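Local coordinates for predicted DNA-binding transcriptional regulator (Aliivibrio fischeri ES114, PDB 7DWN), which probably binds cis-regulatory DNA as a tetrameric transcription factor of the LysR family, with a helix-turn-helix domain joined to a substrate-binding domain, at residues K18-A23 and K55-T60; Q96-H101 and G141-L146; E168-S173 and L240-I245. All coordinates share one frame; numbering follows the deposited sequence.

Contact 1 of 3, residues K18-A23 and K55-T60; sequences KNFSQA and KPIELT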
ATOM      1  N   LYS A  18      -6.604  -2.750  33.112  1.00 71.28           N
ATOM      2  CA  LYS A  18      -6.678  -1.551  33.954  1.00 62.70           C
ATOM      3  C   LYS A  18      -6.507  -1.868  35.438  1.00 55.34           C
ATOM      4  O   LYS A  18      -7.064  -1.183  36.298  1.00 47.04           O
ATOM      5  CB  LYS A  18      -7.986  -0.789  33.716  1.00 67.10           C
ATOM      6  CG  LYS A  18      -8.132  -0.250  32.301  1.00 72.28           C
ATOM      7  CD  LYS A  18      -9.414   0.548  32.125  1.00 78.42           C
ATOM      8  CE  LYS A  18      -9.507   1.121  30.718  1.00 75.66           C
ATOM      9  NZ  LYS A  18     -10.754   1.908  30.504  1.00 74.99           N
ATOM     10  N   ASN A  19      -5.732  -2.905  35.754  1.00 61.69           N
ATOM     11  CA  ASN A  19      -5.420  -3.239  37.139  1.00 66.91           C
ATOM     12  C   ASN A  19      -4.018  -3.820  37.196  1.00 63.33           C
ATOM     13  O   ASN A  19      -3.687  -4.718  36.418  1.00 61.53           O
ATOM     14  CB  ASN A  19      -6.433  -4.232  37.721  1.00 71.55           C
ATOM     15  CG  ASN A  19      -6.224  -4.472  39.208  1.00 73.40           C
ATOM     16  OD1 ASN A  19      -5.404  -5.300  39.605  1.00 75.16           O
ATOM     17  ND2 ASN A  19      -6.969  -3.747  40.038  1.00 70.47           N
ATOM     18  N   PHE A  20      -3.205  -3.315  38.128  1.00 69.52           N
ATOM     19  CA  PHE A  20      -1.802  -3.716  38.194  1.00 67.26           C
ATOM     20  C   PHE A  20      -1.653  -5.186  38.574  1.00 66.69           C
ATOM     21  O   PHE A  20      -0.869  -5.916  37.959  1.00 59.49           O
ATOM     22  CB  PHE A  20      -1.049  -2.824  39.185  1.00 66.63           C
ATOM     23  CG  PHE A  20      -0.429  -1.606  38.557  1.00 66.70           C
ATOM     24  CD1 PHE A  20      -1.201  -0.499  38.244  1.00 65.97           C
ATOM     25  CD2 PHE A  20       0.929  -1.570  38.279  1.00 64.56           C
ATOM     26  CE1 PHE A  20      -0.631   0.620  37.667  1.00 67.37           C
ATOM     27  CE2 PHE A  20       1.504  -0.454  37.703  1.00 64.64           C
ATOM     28  CZ  PHE A  20       0.724   0.642  37.396  1.00 67.74           C
ATOM     29  N   SER A  21      -2.398  -5.640  39.586  1.00 73.11           N
ATOM     30  CA  SER A  21      -2.230  -7.013  40.060  1.00 75.52           C
ATOM     31  C   SER A  21      -2.720  -8.020  39.028  1.00 81.05           C
ATOM     32  O   SER A  21      -2.073  -9.050  38.800  1.00 82.39           O
ATOM     33  CB  SER A  21      -2.961  -7.208  41.389  1.00 76.04           C
ATOM     34  OG  SER A  21      -4.356  -7.369  41.193  1.00 79.37           O
ATOM     35  N   GLN A  22      -3.860  -7.741  38.393  1.00 84.41           N
ATOM     36  CA  GLN A  22      -4.366  -8.635  37.357  1.00 83.93           C
ATOM     37  C   GLN A  22      -3.428  -8.673  36.157  1.00 73.09           C
ATOM     38  O   GLN A  22      -3.153  -9.749  35.608  1.00 72.82           O
ATOM     39  CB  GLN A  22      -5.772  -8.202  36.942  1.00 93.74           C
ATOM     40  CG  GLN A  22      -6.764  -8.183  38.102  1.00 97.67           C
ATOM     41  CD  GLN A  22      -8.094  -7.563  37.728  1.00103.10           C
ATOM     42  OE1 GLN A  22      -8.291  -7.126  36.595  1.00108.10           O
ATOM     43  NE2 GLN A  22      -9.019  -7.520  38.683  1.00102.54           N
ATOM     44  N   ALA A  23      -2.917  -7.510  35.742  1.00 68.72           N
ATOM     45  CA  ALA A  23      -1.952  -7.469  34.647  1.00 64.21           C
ATOM     46  C   ALA A  23      -0.680  -8.227  35.003  1.00 62.55           C
ATOM     47  O   ALA A  23      -0.066  -8.865  34.139  1.00 58.60           O
ATOM     48  CB  ALA A  23      -1.626  -6.020  34.285  1.00 59.67           C
ATOM     49  N   LYS A  55      -8.865   3.890  40.869  1.00 71.31           N
ATOM     50  CA  LYS A  55      -9.438   2.597  40.516  1.00 71.73           C
ATOM     51  C   LYS A  55     -10.718   2.841  39.730  1.00 73.17           C
ATOM     52  O   LYS A  55     -11.638   3.499  40.248  1.00 76.19           O
ATOM     53  CB  LYS A  55      -9.729   1.765  41.768  1.00 72.15           C
ATOM     54  CG  LYS A  55      -8.491   1.428  42.581  1.00 67.12           C
ATOM     55  CD  LYS A  55      -7.887   0.084  42.194  1.00 60.69           C
ATOM     56  CE  LYS A  55      -8.847  -1.050  42.514  1.00 63.95           C
ATOM     57  NZ  LYS A  55      -8.158  -2.367  42.619  1.00 62.77           N
ATOM     58  N   PRO A  56     -10.839   2.341  38.492  1.00 70.66           N
ATOM     59  CA  PRO A  56      -9.800   1.554  37.825  1.00 69.53           C
ATOM     60  C   PRO A  56      -8.635   2.404  37.324  1.00 69.27           C
ATOM     61  O   PRO A  56      -8.710   3.633  37.332  1.00 56.86           O
ATOM     62  CB  PRO A  56     -10.541   0.910  36.645  1.00 61.63           C
ATOM     63  CG  PRO A  56     -12.008   1.191  36.882  1.00 64.95           C
ATOM     64  CD  PRO A  56     -12.061   2.437  37.677  1.00 64.94           C
ATOM     65  N   ILE A  57      -7.562   1.739  36.905  1.00 74.33           N
ATOM     66  CA  ILE A  57      -6.378   2.437  36.417  1.00 74.29           C
ATOM     67  C   ILE A  57      -6.717   3.123  35.099  1.00 74.42           C
ATOM     68  O   ILE A  57      -7.153   2.477  34.136  1.00 76.74           O
ATOM     69  CB  ILE A  57      -5.205   1.462  36.249  1.00 69.12           C
ATOM     70  CG1 ILE A  57      -4.700   0.997  37.620  1.00 65.78           C
ATOM     71  CG2 ILE A  57      -4.097   2.093  35.442  1.00 65.75           C
ATOM     72  CD1 ILE A  57      -4.181   2.117  38.497  1.00 65.34           C
ATOM     73  N   GLU A  58      -6.529   4.437  35.052  1.00 76.86           N
ATOM     74  CA  GLU A  58      -6.759   5.220  33.848  1.00 81.86           C
ATOM     75  C   GLU A  58      -5.444   5.472  33.120  1.00 74.31           C
ATOM     76  O   GLU A  58      -4.371   5.506  33.728  1.00 68.51           O
ATOM     77  CB  GLU A  58      -7.429   6.556  34.182  1.00 90.98           C
ATOM     78  CG  GLU A  58      -8.845   6.430  34.717  1.00 99.24           C
ATOM     79  CD  GLU A  58      -9.458   7.773  35.048  1.00108.48           C
ATOM     80  OE1 GLU A  58      -8.716   8.779  35.051  1.00109.03           O
ATOM     81  OE2 GLU A  58     -10.681   7.824  35.304  1.00111.39           O
ATOM     82  N   LEU A  59      -5.541   5.646  31.805  1.00 66.48           N
ATOM     83  CA  LEU A  59      -4.384   5.955  30.978  1.00 62.52           C
ATOM     84  C   LEU A  59      -4.227   7.464  30.850  1.00 54.41           C
ATOM     85  O   LEU A  59      -5.194   8.175  30.559  1.00 58.36           O
ATOM     86  CB  LEU A  59      -4.519   5.327  29.590  1.00 57.21           C
ATOM     87  CG  LEU A  59      -4.199   3.838  29.457  1.00 53.65           C
ATOM     88  CD1 LEU A  59      -4.395   3.375  28.021  1.00 67.64           C
ATOM     89  CD2 LEU A  59      -2.782   3.564  29.917  1.00 52.19           C
ATOM     90  N   THR A  60      -3.010   7.947  31.078  1.00 47.20           N
ATOM     91  CA  THR A  60      -2.687   9.326  30.776  1.00 44.25           C
ATOM     92  C   THR A  60      -2.708   9.531  29.261  1.00 48.23           C
ATOM     93  O   THR A  60      -2.686   8.562  28.498  1.00 52.37           O
ATOM     94  CB  THR A  60      -1.316   9.684  31.345  1.00 44.25           C
ATOM     95  OG1 THR A  60      -0.295   9.035  30.574  1.00 47.26           O
ATOM     96  CG2 THR A  60      -1.208   9.232  32.795  1.00 40.31           C
TER

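Contact 2 of 3, residues Q96-H101 and G141-L146; sequences QVAAAH and GACDIL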
ATOM      1  N   GLN A  96      17.591 -19.032  -0.589  1.00 34.75           N
ATOM      2  CA  GLN A  96      16.180 -18.919  -0.944  1.00 38.72           C
ATOM      3  C   GLN A  96      16.059 -18.978  -2.459  1.00 36.44           C
ATOM      4  O   GLN A  96      16.535 -18.080  -3.162  1.00 36.98           O
ATOM      5  CB  GLN A  96      15.589 -17.623  -0.398  1.00 43.38           C
ATOM      6  CG  GLN A  96      15.701 -17.483   1.106  1.00 61.99           C
ATOM      7  CD  GLN A  96      15.189 -16.149   1.611  1.00 73.37           C
ATOM      8  OE1 GLN A  96      13.985 -15.896   1.620  1.00 76.39           O
ATOM      9  NE2 GLN A  96      16.107 -15.286   2.035  1.00 77.78           N
ATOM     10  N   VAL A  97      15.425 -20.031  -2.963  1.00 38.97           N
ATOM     11  CA  VAL A  97      15.273 -20.249  -4.394  1.00 34.72           C
ATOM     12  C   VAL A  97      13.790 -20.282  -4.718  1.00 31.77           C
ATOM     13  O   VAL A  97      13.067 -21.175  -4.259  1.00 40.80           O
ATOM     14  CB  VAL A  97      15.957 -21.546  -4.853  1.00 32.57           C
ATOM     15  CG1 VAL A  97      15.639 -21.815  -6.314  1.00 24.57           C
ATOM     16  CG2 VAL A  97      17.458 -21.457  -4.634  1.00 32.17           C
ATOM     17  N   ALA A  98      13.335 -19.311  -5.499  1.00 28.04           N
ATOM     18  CA  ALA A  98      12.024 -19.388  -6.120  1.00 29.58           C
ATOM     19  C   ALA A  98      12.164 -20.119  -7.446  1.00 42.72           C
ATOM     20  O   ALA A  98      13.102 -19.871  -8.208  1.00 45.44           O
ATOM     21  CB  ALA A  98      11.435 -17.993  -6.332  1.00 23.39           C
ATOM     22  N   ALA A  99      11.243 -21.041  -7.711  1.00 34.23           N
ATOM     23  CA  ALA A  99      11.392 -21.894  -8.879  1.00 34.56           C
ATOM     24  C   ALA A  99      10.030 -22.298  -9.415  1.00 37.75           C
ATOM     25  O   ALA A  99       9.059 -22.424  -8.663  1.00 40.53           O
ATOM     26  CB  ALA A  99      12.216 -23.147  -8.555  1.00 28.73           C
ATOM     27  N   ALA A 100       9.970 -22.491 -10.729  1.00 33.85           N
ATOM     28  CA  ALA A 100       8.821 -23.148 -11.327  1.00 33.65           C
ATOM     29  C   ALA A 100       8.782 -24.601 -10.874  1.00 41.02           C
ATOM     30  O   ALA A 100       9.824 -25.248 -10.729  1.00 43.91           O
ATOM     31  CB  ALA A 100       8.888 -23.061 -12.851  1.00 31.64           C
ATOM     32  N   HIS A 101       7.569 -25.105 -10.640  1.00 31.51           N
ATOM     33  CA  HIS A 101       7.392 -26.430 -10.047  1.00 31.40           C
ATOM     34  C   HIS A 101       8.133 -27.503 -10.839  1.00 26.18           C
ATOM     35  O   HIS A 101       8.903 -28.292 -10.277  1.00 32.10           O
ATOM     36  CB  HIS A 101       5.898 -26.751  -9.960  1.00 34.66           C
ATOM     37  CG  HIS A 101       5.575 -27.940  -9.110  1.00 35.07           C
ATOM     38  ND1 HIS A 101       5.907 -29.228  -9.471  1.00 31.61           N
ATOM     39  CD2 HIS A 101       4.931 -28.037  -7.923  1.00 28.06           C
ATOM     40  CE1 HIS A 101       5.491 -30.066  -8.538  1.00 34.68           C
ATOM     41  NE2 HIS A 101       4.895 -29.369  -7.588  1.00 34.09           N
ATOM     42  N   GLY A 141      14.643  -8.780  -2.453  1.00 68.12           N
ATOM     43  CA  GLY A 141      15.436  -9.688  -1.655  1.00 66.45           C
ATOM     44  C   GLY A 141      14.669 -10.815  -1.003  1.00 57.55           C
ATOM     45  O   GLY A 141      15.224 -11.490  -0.129  1.00 57.75           O
ATOM     46  N   ALA A 142      13.412 -11.038  -1.394  1.00 47.75           N
ATOM     47  CA  ALA A 142      12.637 -12.137  -0.830  1.00 46.18           C
ATOM     48  C   ALA A 142      13.182 -13.497  -1.243  1.00 50.98           C
ATOM     49  O   ALA A 142      12.912 -14.492  -0.562  1.00 60.14           O
ATOM     50  CB  ALA A 142      11.173 -12.013  -1.244  1.00 47.00           C
ATOM     51  N   CYS A 143      13.929 -13.564  -2.343  1.00 49.93           N
ATOM     52  CA  CYS A 143      14.612 -14.782  -2.750  1.00 44.85           C
ATOM     53  C   CYS A 143      15.955 -14.408  -3.360  1.00 42.66           C
ATOM     54  O   CYS A 143      16.127 -13.312  -3.899  1.00 39.19           O
ATOM     55  CB  CYS A 143      13.783 -15.605  -3.748  1.00 44.13           C
ATOM     56  SG  CYS A 143      13.399 -14.767  -5.297  1.00 53.79           S
ATOM     57  N   ASP A 144      16.910 -15.331  -3.259  1.00 37.73           N
ATOM     58  CA  ASP A 144      18.255 -15.100  -3.769  1.00 38.13           C
ATOM     59  C   ASP A 144      18.385 -15.454  -5.244  1.00 42.91           C
ATOM     60  O   ASP A 144      18.982 -14.693  -6.015  1.00 40.17           O
ATOM     61  CB  ASP A 144      19.268 -15.906  -2.953  1.00 42.39           C
ATOM     62  CG  ASP A 144      19.186 -15.611  -1.467  1.00 47.80           C
ATOM     63  OD1 ASP A 144      19.040 -14.425  -1.103  1.00 53.36           O
ATOM     64  OD2 ASP A 144      19.259 -16.567  -0.666  1.00 49.11           O
ATOM     65  N   ILE A 145      17.836 -16.596  -5.653  1.00 37.83           N
ATOM     66  CA  ILE A 145      17.963 -17.100  -7.013  1.00 28.55           C
ATOM     67  C   ILE A 145      16.595 -17.566  -7.490  1.00 42.59           C
ATOM     68  O   ILE A 145      15.861 -18.228  -6.749  1.00 40.69           O
ATOM     69  CB  ILE A 145      18.995 -18.246  -7.097  1.00 27.69           C
ATOM     70  CG1 ILE A 145      20.380 -17.747  -6.679  1.00 24.67           C
ATOM     71  CG2 ILE A 145      19.037 -18.834  -8.501  1.00 22.87           C
ATOM     72  CD1 ILE A 145      21.367 -18.855  -6.398  1.00 31.90           C
ATOM     73  N   LEU A 146      16.253 -17.215  -8.725  1.00 45.73           N
ATOM     74  CA  LEU A 146      14.979 -17.572  -9.331  1.00 33.40           C
ATOM     75  C   LEU A 146      15.224 -18.566 -10.458  1.00 33.00           C
ATOM     76  O   LEU A 146      16.036 -18.309 -11.347  1.00 28.38           O
ATOM     77  CB  LEU A 146      14.270 -16.326  -9.865  1.00 31.26           C
ATOM     78  CG  LEU A 146      12.995 -16.528 -10.681  1.00 37.41           C
ATOM     79  CD1 LEU A 146      11.985 -17.312  -9.872  1.00 35.42           C
ATOM     80  CD2 LEU A 146      12.422 -15.184 -11.096  1.00 36.10           C
TER

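Contact 3 of 3, residues E168-S173 and L240-I245; sequences ELLPVS and LPAYSI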
ATOM      1  N   GLU A 168      12.623 -28.795 -25.630  1.00 40.17           N
ATOM      2  CA  GLU A 168      11.486 -28.664 -26.526  1.00 43.53           C
ATOM      3  C   GLU A 168      10.193 -29.043 -25.817  1.00 41.42           C
ATOM      4  O   GLU A 168      10.158 -29.956 -24.986  1.00 41.91           O
ATOM      5  CB  GLU A 168      11.640 -29.542 -27.774  1.00 41.24           C
ATOM      6  CG  GLU A 168      12.928 -29.341 -28.552  1.00 54.86           C
ATOM      7  CD  GLU A 168      12.963 -30.170 -29.822  1.00 62.46           C
ATOM      8  OE1 GLU A 168      12.625 -29.633 -30.897  1.00 64.36           O
ATOM      9  OE2 GLU A 168      13.312 -31.367 -29.740  1.00 67.50           O
ATOM     10  N   LEU A 169       9.135 -28.310 -26.149  1.00 35.98           N
ATOM     11  CA  LEU A 169       7.766 -28.757 -25.937  1.00 38.94           C
ATOM     12  C   LEU A 169       7.403 -29.724 -27.054  1.00 42.76           C
ATOM     13  O   LEU A 169       7.375 -29.339 -28.232  1.00 39.36           O
ATOM     14  CB  LEU A 169       6.802 -27.574 -25.929  1.00 38.37           C
ATOM     15  CG  LEU A 169       6.923 -26.564 -24.790  1.00 42.88           C
ATOM     16  CD1 LEU A 169       6.039 -25.356 -25.053  1.00 44.89           C
ATOM     17  CD2 LEU A 169       6.551 -27.224 -23.477  1.00 38.76           C
ATOM     18  N   LEU A 170       7.145 -30.978 -26.683  1.00 43.32           N
ATOM     19  CA  LEU A 170       6.784 -32.055 -27.590  1.00 41.16           C
ATOM     20  C   LEU A 170       5.294 -32.318 -27.507  1.00 44.31           C
ATOM     21  O   LEU A 170       4.764 -32.495 -26.395  1.00 38.64           O
ATOM     22  CB  LEU A 170       7.551 -33.325 -27.234  1.00 38.91           C
ATOM     23  CG  LEU A 170       9.066 -33.189 -27.087  1.00 38.15           C
ATOM     24  CD1 LEU A 170       9.675 -34.511 -26.651  1.00 42.05           C
ATOM     25  CD2 LEU A 170       9.691 -32.711 -28.386  1.00 31.27           C
ATOM     26  N   PRO A 171       4.581 -32.310 -28.635  1.00 44.03           N
ATOM     27  CA  PRO A 171       3.170 -32.722 -28.631  1.00 48.09           C
ATOM     28  C   PRO A 171       3.076 -34.234 -28.493  1.00 46.81           C
ATOM     29  O   PRO A 171       3.574 -34.981 -29.339  1.00 54.42           O
ATOM     30  CB  PRO A 171       2.656 -32.240 -29.991  1.00 52.07           C
ATOM     31  CG  PRO A 171       3.874 -32.214 -30.860  1.00 55.25           C
ATOM     32  CD  PRO A 171       5.030 -31.854 -29.961  1.00 47.12           C
ATOM     33  N   VAL A 172       2.442 -34.686 -27.415  1.00 42.11           N
ATOM     34  CA  VAL A 172       2.427 -36.099 -27.078  1.00 46.03           C
ATOM     35  C   VAL A 172       1.002 -36.570 -26.825  1.00 55.03           C
ATOM     36  O   VAL A 172       0.109 -35.796 -26.452  1.00 58.92           O
ATOM     37  CB  VAL A 172       3.310 -36.414 -25.853  1.00 36.21           C
ATOM     38  CG1 VAL A 172       4.768 -36.130 -26.164  1.00 44.28           C
ATOM     39  CG2 VAL A 172       2.843 -35.621 -24.645  1.00 26.05           C
ATOM     40  N   SER A 173       0.822 -37.876 -27.041  1.00 54.51           N
ATOM     41  CA  SER A 173      -0.415 -38.594 -26.778  1.00 60.73           C
ATOM     42  C   SER A 173      -0.118 -39.857 -25.985  1.00 54.14           C
ATOM     43  O   SER A 173       0.985 -40.410 -26.039  1.00 52.10           O
ATOM     44  CB  SER A 173      -1.135 -39.010 -28.066  1.00 74.06           C
ATOM     45  OG  SER A 173      -1.300 -37.922 -28.941  1.00 80.90           O
ATOM     46  N   LEU A 240       4.150 -31.119 -23.907  1.00 32.93           N
ATOM     47  CA  LEU A 240       4.825 -31.244 -22.631  1.00 33.00           C
ATOM     48  C   LEU A 240       6.324 -31.034 -22.793  1.00 41.67           C
ATOM     49  O   LEU A 240       6.893 -31.411 -23.824  1.00 42.58           O
ATOM     50  CB  LEU A 240       4.567 -32.621 -22.010  1.00 33.29           C
ATOM     51  CG  LEU A 240       3.088 -32.954 -21.809  1.00 38.83           C
ATOM     52  CD1 LEU A 240       2.912 -34.320 -21.163  1.00 41.06           C
ATOM     53  CD2 LEU A 240       2.430 -31.873 -20.972  1.00 33.43           C
ATOM     54  N   PRO A 241       6.981 -30.414 -21.814  1.00 46.96           N
ATOM     55  CA  PRO A 241       8.440 -30.286 -21.880  1.00 44.80           C
ATOM     56  C   PRO A 241       9.093 -31.658 -21.848  1.00 47.75           C
ATOM     57  O   PRO A 241       8.671 -32.553 -21.112  1.00 43.68           O
ATOM     58  CB  PRO A 241       8.784 -29.460 -20.636  1.00 42.88           C
ATOM     59  CG  PRO A 241       7.627 -29.658 -19.714  1.00 51.42           C
ATOM     60  CD  PRO A 241       6.427 -29.784 -20.605  1.00 43.76           C
ATOM     61  N   ALA A 242      10.134 -31.816 -22.665  1.00 39.53           N
ATOM     62  CA  ALA A 242      10.703 -33.141 -22.874  1.00 35.27           C
ATOM     63  C   ALA A 242      11.365 -33.686 -21.615  1.00 33.29           C
ATOM     64  O   ALA A 242      11.408 -34.906 -21.423  1.00 36.89           O
ATOM     65  CB  ALA A 242      11.697 -33.105 -24.031  1.00 51.09           C
ATOM     66  N   TYR A 243      11.869 -32.813 -20.739  1.00 30.48           N
ATOM     67  CA  TYR A 243      12.543 -33.291 -19.536  1.00 35.05           C
ATOM     68  C   TYR A 243      11.579 -33.909 -18.532  1.00 46.57           C
ATOM     69  O   TYR A 243      12.025 -34.596 -17.607  1.00 59.50           O
ATOM     70  CB  TYR A 243      13.329 -32.156 -18.872  1.00 31.00           C
ATOM     71  CG  TYR A 243      12.492 -30.966 -18.455  1.00 39.01           C
ATOM     72  CD1 TYR A 243      11.757 -30.985 -17.276  1.00 36.84           C
ATOM     73  CD2 TYR A 243      12.454 -29.812 -19.230  1.00 40.32           C
ATOM     74  CE1 TYR A 243      10.996 -29.904 -16.889  1.00 36.16           C
ATOM     75  CE2 TYR A 243      11.696 -28.720 -18.847  1.00 42.35           C
ATOM     76  CZ  TYR A 243      10.967 -28.774 -17.676  1.00 39.15           C
ATOM     77  OH  TYR A 243      10.211 -27.694 -17.285  1.00 34.64           O
ATOM     78  N   SER A 244      10.276 -33.686 -18.688  1.00 42.46           N
ATOM     79  CA  SER A 244       9.289 -34.178 -17.737  1.00 40.20           C
ATOM     80  C   SER A 244       8.635 -35.484 -18.166  1.00 43.19           C
ATOM     81  O   SER A 244       7.860 -36.051 -17.387  1.00 43.90           O
ATOM     82  CB  SER A 244       8.201 -33.121 -17.511  1.00 38.65           C
ATOM     83  OG  SER A 244       7.311 -33.060 -18.613  1.00 39.08           O
ATOM     84  N   ILE A 245       8.916 -35.974 -19.372  1.00 46.06           N
ATOM     85  CA  ILE A 245       8.260 -37.175 -19.879  1.00 56.40           C
ATOM     86  C   ILE A 245       9.287 -38.135 -20.464  1.00 67.03           C
ATOM     87  O   ILE A 245       8.963 -38.939 -21.345  1.00 67.00           O
ATOM     88  CB  ILE A 245       7.194 -36.821 -20.934  1.00 54.92           C
ATOM     89  CG1 ILE A 245       7.823 -36.015 -22.072  1.00 49.80           C
ATOM     90  CG2 ILE A 245       6.039 -36.061 -20.297  1.00 51.81           C
ATOM     91  CD1 ILE A 245       6.907 -35.810 -23.251  1.00 48.99           C
TER

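Contact 1 of 3, residues K18-A23 and K55-T60
A single hydrogen bond joins the two backbones: the N-H of I57 bonds to K18 O at 3.0 Å, with an N-H...O angle of 156°. The donor comes from above the carbonyl plane of K18 and not along a lone pair. K18, the first residue past helix 5-17, has left helical angles with a positive phi of 56°, just before the next helix starts at F20.

The apolar part of the contact belongs to I57. Its CB sits against the carbonyl of K18, and its CG1, anti to its own carbonyl carbon, comes up in the plane of the F20 ring and touches the edge, CG1 to F20 CD1 3.9 Å. I57 CD1 is 3.9 Å from F20 CE1, and the two side chains cross at about a right angle. V50 touches both, while L14 and F34 of helix 31-45 pack on F20. The aliphatic chain of K18, extended beyond CG, runs past I57 O, with K18 CG 3.4 Å from it.

Polar side chains shape the helix start. N19 is the N-cap: with CG anti to its backbone N (chi1 -173°), OD1 takes Q22 N at 3.1 Å, on a lone pair. S21 OG also bonds to this oxygen, and S21 N adds a weak bond. K55, bent at chi2 and chi3, brings NZ to 3.2 Å from N19 ND2; both are donors, so this is no hydrogen bond.

The contact thus joins the start of helix 20-26, in the LysR-type helix-turn-helix region, to the short 50-51/58-59 hairpin, consistent with the wing of a winged helix-turn-helix. Its chemistry implies that one backbone bond and the apolar contact of I57 with the F20 edge hold the segments, while the amide of N19 spends its oxygen on its own helix.

Contact 2 of 3, residues Q96-H101 and G141-L146
With CG of D144 anti to its carbonyl carbon (chi1 -55°), the carboxylate swings across to Q96 of strand 94-99, where OD2 accepts from Q96 N at 3.0 Å. The N-H is nearly straight on, 165°, but reaches OD2 from above the carboxylate plane. L146 uses a different rotamer: CG stands anti to the backbone N (chi1 173°), which lays CD1 alongside A98, 3.6 Å from A98 CB. C143 holds SG in the crowded position between N and carbonyl carbon, and SG meets the same methyl.

The carbonyl of Q96 is gripped twice. D144 N comes in on a lone pair at 2.8 Å, whereas I145 N, 3.2 Å from Q96 O, approaches nearly along the C=O axis. D144 thus bonds Q96 through both its backbone N and its carboxylate. One step on, A98 N makes a weak bond to I145 O, and V97 CA leans on that oxygen in a CA-H...O contact.

V97 and I145 pair on one face, A98 and L146 on the other. Helix 279-290 packs on I145 through V284, W285 and L288, while helix 134-140 reaches L146 through A134 and C143 through L138. Strand 94-99 lies between parallel strands 123-128 and 145-149, linked through helices 101-114 and 134-140, an alpha/beta arrangement consistent with the periplasmic-binding-protein-like domain of LysR regulators.

Contact 3 of 3, residues E168-S173 and L240-I245
Three backbone hydrogen bonds tie the end of strand 238-241 to strand 160-174. L170 and L240 form the antiparallel hydrogen-bonded pair, each giving its N-H to the other's carbonyl: L170 N to L240 O is 2.9 Å, L240 N to L170 O likewise 2.9 Å. Both donors stand above the carbonyl plane they meet, 32° and 34° out of it. The third bond, A242 N to E168 O at 3.0 Å, arrives nearly along the C=O axis. Between them L169 and P241 make the non-hydrogen-bonded pair, and their CA hydrogens lean on L240 O and E168 O respectively.

Apolar side chains pack on both faces. On the face of L169 and P241, L169 crosses P241 obliquely, its CD2 over the nitrogen end of the ring, 3.6 Å from P241 N, and M202 of helix 201-209 touches both residues. On the face of L170 and L240, L170 CD1 presses on A242 CB at 3.6 Å. V172 splits its branches: CG2 touches L240 CD1, the two side chains crossing at about a right angle, while CG1 meets I245 CD1 tip to tip, 3.6 Å apart. I245 reaches there with CG1 in the crowded position (chi1 56°).

Polar bonds close the turn after the strand. P241 O accepts from S244 N and from S244 OG, the latter in the carbonyl plane at 2.9 Å, holding the 3-10 turn at residues 242-244. An antiparallel strand pair running into a short 3-10 turn thus leads to helix 246-250, within a domain of the periplasmic-binding-protein type found in LysR regulators.

Contact 1 lies in the helix-turn-helix range, far from the others: its centre is 49 Å from that of contact 2 and 69 Å from that of contact 3, on the other side of the chain's centre from contact 3. Helix 61-83 follows directly on segment 55-60. Contacts 2 and 3 share the substrate-binding range and reach one mixed sheet, with nearest atoms about 7 Å apart; strand 264-272 pairs with both 145-149 and 160-174. The end of segment 96-101 reaches the subunit interface, where H101 stacks on H101 of the second subunit. Contact 3 approaches a bound MES, about 6 Å from the P241 side chain, probably a crystallisation molecule that may mark a pocket.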